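PDB 1UP7: 6-phospho-beta-glucosidase from Thermotoga maritima, which hydrolyses cellobiose 6'-phosphate to glucose 6-phosphate and glucose, using NAD+ and a manganese ion as cofactors. Local coordinates for the interface of chains A and B and the interface of chains A and C. Residues are numbered along the deposited sequence; one frame, centred on the assembly and turned at random. Chains: chain A/B/C, 6-phospho-beta-glucosidase.

The C-alpha centres of contact 1 and contact 2 lie about 36 Å apart, and the two share no residue. Chain A uses helices 355-376 and 380-389 in contact 1, against the start of helix 355-376 of chain B, and strand 344-347 with nearby loops in contact 2, against strands 185-190 and 195-203 of chain C. Because separate surfaces of one subunit serve two partners, both can be engaged at once, as a homotetramer needs; the protein exchanges between dimer and tetramer in solution. Contact 1 is nearer the catalytic residues, its centre about 20 Å from A:Tyr243, against about 32 Å for contact 2.

Contact 1: the interface of chains A and B. Residues chain A 366, 369-370, 373, 385, 389; chain B 354-356, 358-359.
B:His355 sets its ring between the sulfur of A:Met366 and the carboxylate of A:Glu373, the tightly packed part of the contact; its flat imidazole fits beside the one and can offer an N-H to the other. The flexible thioether of A:Met366 crosses the histidine side chain at about a right angle, SD 3.7 Å from CD2 of B:His355; it also rests on CB of B:Leu358. Branched A:Leu370 runs antiparallel past the histidine, CG 3.8 Å from CB of B:His355 and CD1 on the B:Phe356 backbone. The aliphatic root of A:Arg369 lies to one side of the ring plane, CB 4.1 Å from ND1 of B:His355. At the ring edge the carboxylate of A:Glu373 is nearly coplanar with the imidazole (24°), and ND1 of B:His355 hydrogen-bonds weakly to its OE1 at 3.4 Å.

Extended A:Lys385, CG anti to the backbone N (chi1 -175°), lays CE against CB of B:Phe356 and meets B:Asp354 tip to tip. NZ of A:Lys385 forms a salt bridge to OD2 of B:Asp354 at 2.7 Å, on the syn lone pair. The short aspartate also serves the helix start: OD1 of B:Asp354 accepts the backbone N of B:Phe356 at 2.8 Å. An alanine here would probably leave the ammonium without its mate and the helix uncapped.

On the looser side, water 1 bridges the carbonyl O of A:Ser389 and OG of B:Ser359. The start of B's helix 355-376 abuts A's helices 355-376 and 380-389.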
# COMPACT_ATOMS: atom_id res chain seq x y z
N MET A 366 16.46 6.56 -0.75
CA MET A 366 17.08 5.53 0.09
C MET A 366 18.38 6.10 0.67
O MET A 366 18.70 5.93 1.82
CB MET A 366 17.32 4.24 -0.71
CG MET A 366 16.04 3.55 -1.19
SD MET A 366 14.99 3.05 0.22
CE MET A 366 13.85 4.43 0.36
N ARG A 369 17.61 8.51 3.64
CA ARG A 369 17.27 7.87 4.91
C ARG A 369 18.49 7.17 5.50
O ARG A 369 18.65 7.16 6.74
CB ARG A 369 16.03 6.94 4.85
CG ARG A 369 14.92 7.41 3.91
CD ARG A 369 13.53 7.66 4.47
NE ARG A 369 12.60 6.71 3.91
CZ ARG A 369 11.29 6.88 3.65
NH1 ARG A 369 10.68 8.03 3.83
NH2 ARG A 369 10.62 5.85 3.17
N LEU A 370 19.36 6.61 4.66
CA LEU A 370 20.58 6.00 5.16
C LEU A 370 21.48 7.08 5.80
O LEU A 370 22.13 6.83 6.82
CB LEU A 370 21.35 5.28 4.04
CG LEU A 370 20.81 3.90 3.60
CD1 LEU A 370 21.48 3.46 2.30
CD2 LEU A 370 20.96 2.84 4.73
N GLU A 373 19.95 7.99 9.14
CA GLU A 373 20.16 6.89 10.07
C GLU A 373 21.61 6.91 10.61
O GLU A 373 21.84 6.76 11.82
CB GLU A 373 19.80 5.54 9.42
CG GLU A 373 18.30 5.22 9.51
CD GLU A 373 17.77 4.32 8.38
OE1 GLU A 373 18.58 3.58 7.72
OE2 GLU A 373 16.52 4.36 8.14
N LYS A 385 27.99 3.32 4.49
CA LYS A 385 26.89 2.71 3.81
C LYS A 385 26.02 3.74 3.09
O LYS A 385 25.65 3.51 1.93
CB LYS A 385 26.05 1.89 4.80
CG LYS A 385 24.91 1.08 4.24
CD LYS A 385 24.20 0.45 5.44
CE LYS A 385 23.03 -0.39 4.96
NZ LYS A 385 22.35 -1.12 6.02
N SER A 389 25.65 4.34 -1.18
CA SER A 389 24.32 4.20 -1.80
C SER A 389 23.98 5.32 -2.80
O SER A 389 23.07 5.18 -3.60
CB SER A 389 23.21 4.13 -0.73
OG SER A 389 23.01 5.41 -0.09
N ASP B 354 16.47 -3.95 3.30
CA ASP B 354 17.43 -2.92 3.68
C ASP B 354 17.46 -1.80 2.63
O ASP B 354 17.48 -2.05 1.41
CB ASP B 354 18.80 -3.56 3.83
CG ASP B 354 19.84 -2.62 4.40
OD1 ASP B 354 20.33 -1.72 3.66
OD2 ASP B 354 20.29 -2.76 5.56
N HIS B 355 17.47 -0.56 3.09
CA HIS B 355 17.52 0.61 2.20
C HIS B 355 18.66 0.58 1.21
O HIS B 355 18.47 1.05 0.09
CB HIS B 355 17.60 1.94 2.98
CG HIS B 355 16.43 2.20 3.88
ND1 HIS B 355 16.55 2.85 5.09
CD2 HIS B 355 15.12 1.86 3.77
CE1 HIS B 355 15.37 2.91 5.68
NE2 HIS B 355 14.49 2.30 4.90
N PHE B 356 19.83 0.09 1.62
CA PHE B 356 20.96 -0.05 0.69
C PHE B 356 20.59 -1.00 -0.45
O PHE B 356 20.84 -0.66 -1.59
CB PHE B 356 22.24 -0.46 1.45
CG PHE B 356 23.47 -0.62 0.58
CD1 PHE B 356 23.74 -1.83 -0.06
CD2 PHE B 356 24.41 0.42 0.47
CE1 PHE B 356 24.91 -2.00 -0.82
CE2 PHE B 356 25.59 0.28 -0.26
CZ PHE B 356 25.86 -0.95 -0.92
N LEU B 358 17.49 -1.80 -1.41
CA LEU B 358 16.41 -1.10 -2.12
C LEU B 358 16.88 -0.06 -3.12
O LEU B 358 16.26 0.08 -4.19
CB LEU B 358 15.40 -0.47 -1.14
CG LEU B 358 14.18 -1.36 -0.84
CD1 LEU B 358 14.54 -2.78 -0.40
CD2 LEU B 358 13.22 -0.74 0.15
N SER B 359 17.95 0.66 -2.79
CA SER B 359 18.49 1.65 -3.73
C SER B 359 18.79 1.01 -5.07
O SER B 359 18.47 1.60 -6.09
CB SER B 359 19.73 2.40 -3.20
OG SER B 359 20.91 1.60 -3.21
O HOH W 1 22.55 2.99 -5.12

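Contact 2: the interface of chains A and C. Residues chain A 310, 342, 344, 346; chain C 186, 202, 205.
A:Arg344 enters between two phenylalanines of chain C and meets each at a different angle; the bend at chi3 (-116°) turns its end towards the rings. Against C:Phe186 the guanidinium is nearly parallel, the planes 7° apart, and the side chains slide past each other in opposite directions, NH1 of A:Arg344 3.5 Å from CE2 of C:Phe186. C:Phe202 is turned 51° from the guanidinium, with NE of A:Arg344 over the middle of the C:Phe202 face, 3.7 Å from the ring centroid, a cation-pi contact. NH2 of A:Arg344 reaches the root of that ring, 3.5 Å from CG of C:Phe202. Arginine suits this place because its flat, probably charged end can lie against aromatic rings while NH1 still donates to a polar neighbour.

That neighbour is A:His346, whose NE2 receives a hydrogen bond of 3.1 Å from NH1 of A:Arg344. The donor lies close to the imidazole plane, though the histidine sits somewhat tilted from the guanidinium plane; the bond should restrain the guanidinium from turning. A:His346 also meets C:Phe186 tip to tip, CZ of C:Phe186 above one face of the A:His346 ring, near its rim.

Alongside, OG of A:Ser342 donates to OD1 of A:Asp310 at 2.6 Å. CB of A:Ser342 packs 3.5 Å from CA of C:Gly205, where the lack of a side chain probably permits the close approach. A's strand 344-347 and neighbouring loops face C's strands 185-190 and 195-203; a twin contact occurs with the chains exchanged.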
# COMPACT_ATOMS: atom_id res chain seq x y z
N ASP A 310 -7.58 32.43 3.67
CA ASP A 310 -8.42 31.28 3.51
C ASP A 310 -8.84 31.09 2.06
O ASP A 310 -9.83 30.41 1.80
CB ASP A 310 -9.60 31.42 4.50
CG ASP A 310 -10.32 30.11 4.73
OD1 ASP A 310 -9.65 29.11 5.08
OD2 ASP A 310 -11.53 29.99 4.54
N SER A 342 -4.98 28.57 4.95
CA SER A 342 -5.21 28.76 6.38
C SER A 342 -4.33 27.89 7.28
O SER A 342 -4.82 27.14 8.12
CB SER A 342 -6.66 28.53 6.74
OG SER A 342 -7.43 29.62 6.30
N ARG A 344 -2.61 25.30 6.52
CA ARG A 344 -2.44 23.88 6.13
C ARG A 344 -2.03 23.69 4.68
O ARG A 344 -2.27 24.55 3.82
CB ARG A 344 -3.67 23.02 6.50
CG ARG A 344 -4.44 23.41 7.78
CD ARG A 344 -5.87 22.76 7.83
NE ARG A 344 -7.02 23.69 7.80
CZ ARG A 344 -7.67 24.11 6.69
NH1 ARG A 344 -7.27 23.72 5.48
NH2 ARG A 344 -8.69 24.95 6.81
N HIS A 346 -2.25 20.92 1.71
CA HIS A 346 -2.86 19.67 1.29
C HIS A 346 -2.28 19.25 -0.05
O HIS A 346 -2.23 19.99 -1.01
CB HIS A 346 -4.37 19.77 1.22
CG HIS A 346 -5.00 20.20 2.50
ND1 HIS A 346 -5.33 19.32 3.51
CD2 HIS A 346 -5.36 21.43 2.94
CE1 HIS A 346 -5.85 19.99 4.52
NE2 HIS A 346 -5.88 21.27 4.20
N PHE C 186 -14.55 24.73 5.49
CA PHE C 186 -13.67 23.65 5.02
C PHE C 186 -13.72 22.49 6.00
O PHE C 186 -13.60 22.67 7.21
CB PHE C 186 -12.23 24.17 4.84
CG PHE C 186 -11.31 23.21 4.10
CD1 PHE C 186 -11.28 23.20 2.69
CD2 PHE C 186 -10.44 22.37 4.79
CE1 PHE C 186 -10.42 22.35 2.00
CE2 PHE C 186 -9.58 21.52 4.10
CZ PHE C 186 -9.57 21.50 2.71
N PHE C 202 -13.74 23.80 9.75
CA PHE C 202 -12.98 25.06 9.75
C PHE C 202 -13.82 26.13 9.07
O PHE C 202 -14.42 25.89 8.01
CB PHE C 202 -11.65 24.93 8.98
CG PHE C 202 -10.68 23.91 9.55
CD1 PHE C 202 -9.75 24.28 10.52
CD2 PHE C 202 -10.71 22.59 9.11
CE1 PHE C 202 -8.86 23.33 11.04
CE2 PHE C 202 -9.81 21.63 9.63
CZ PHE C 202 -8.90 22.01 10.60
N GLY C 205 -10.74 29.42 8.14
CA GLY C 205 -9.49 28.93 8.70
C GLY C 205 -9.45 28.70 10.20
O GLY C 205 -8.46 28.17 10.72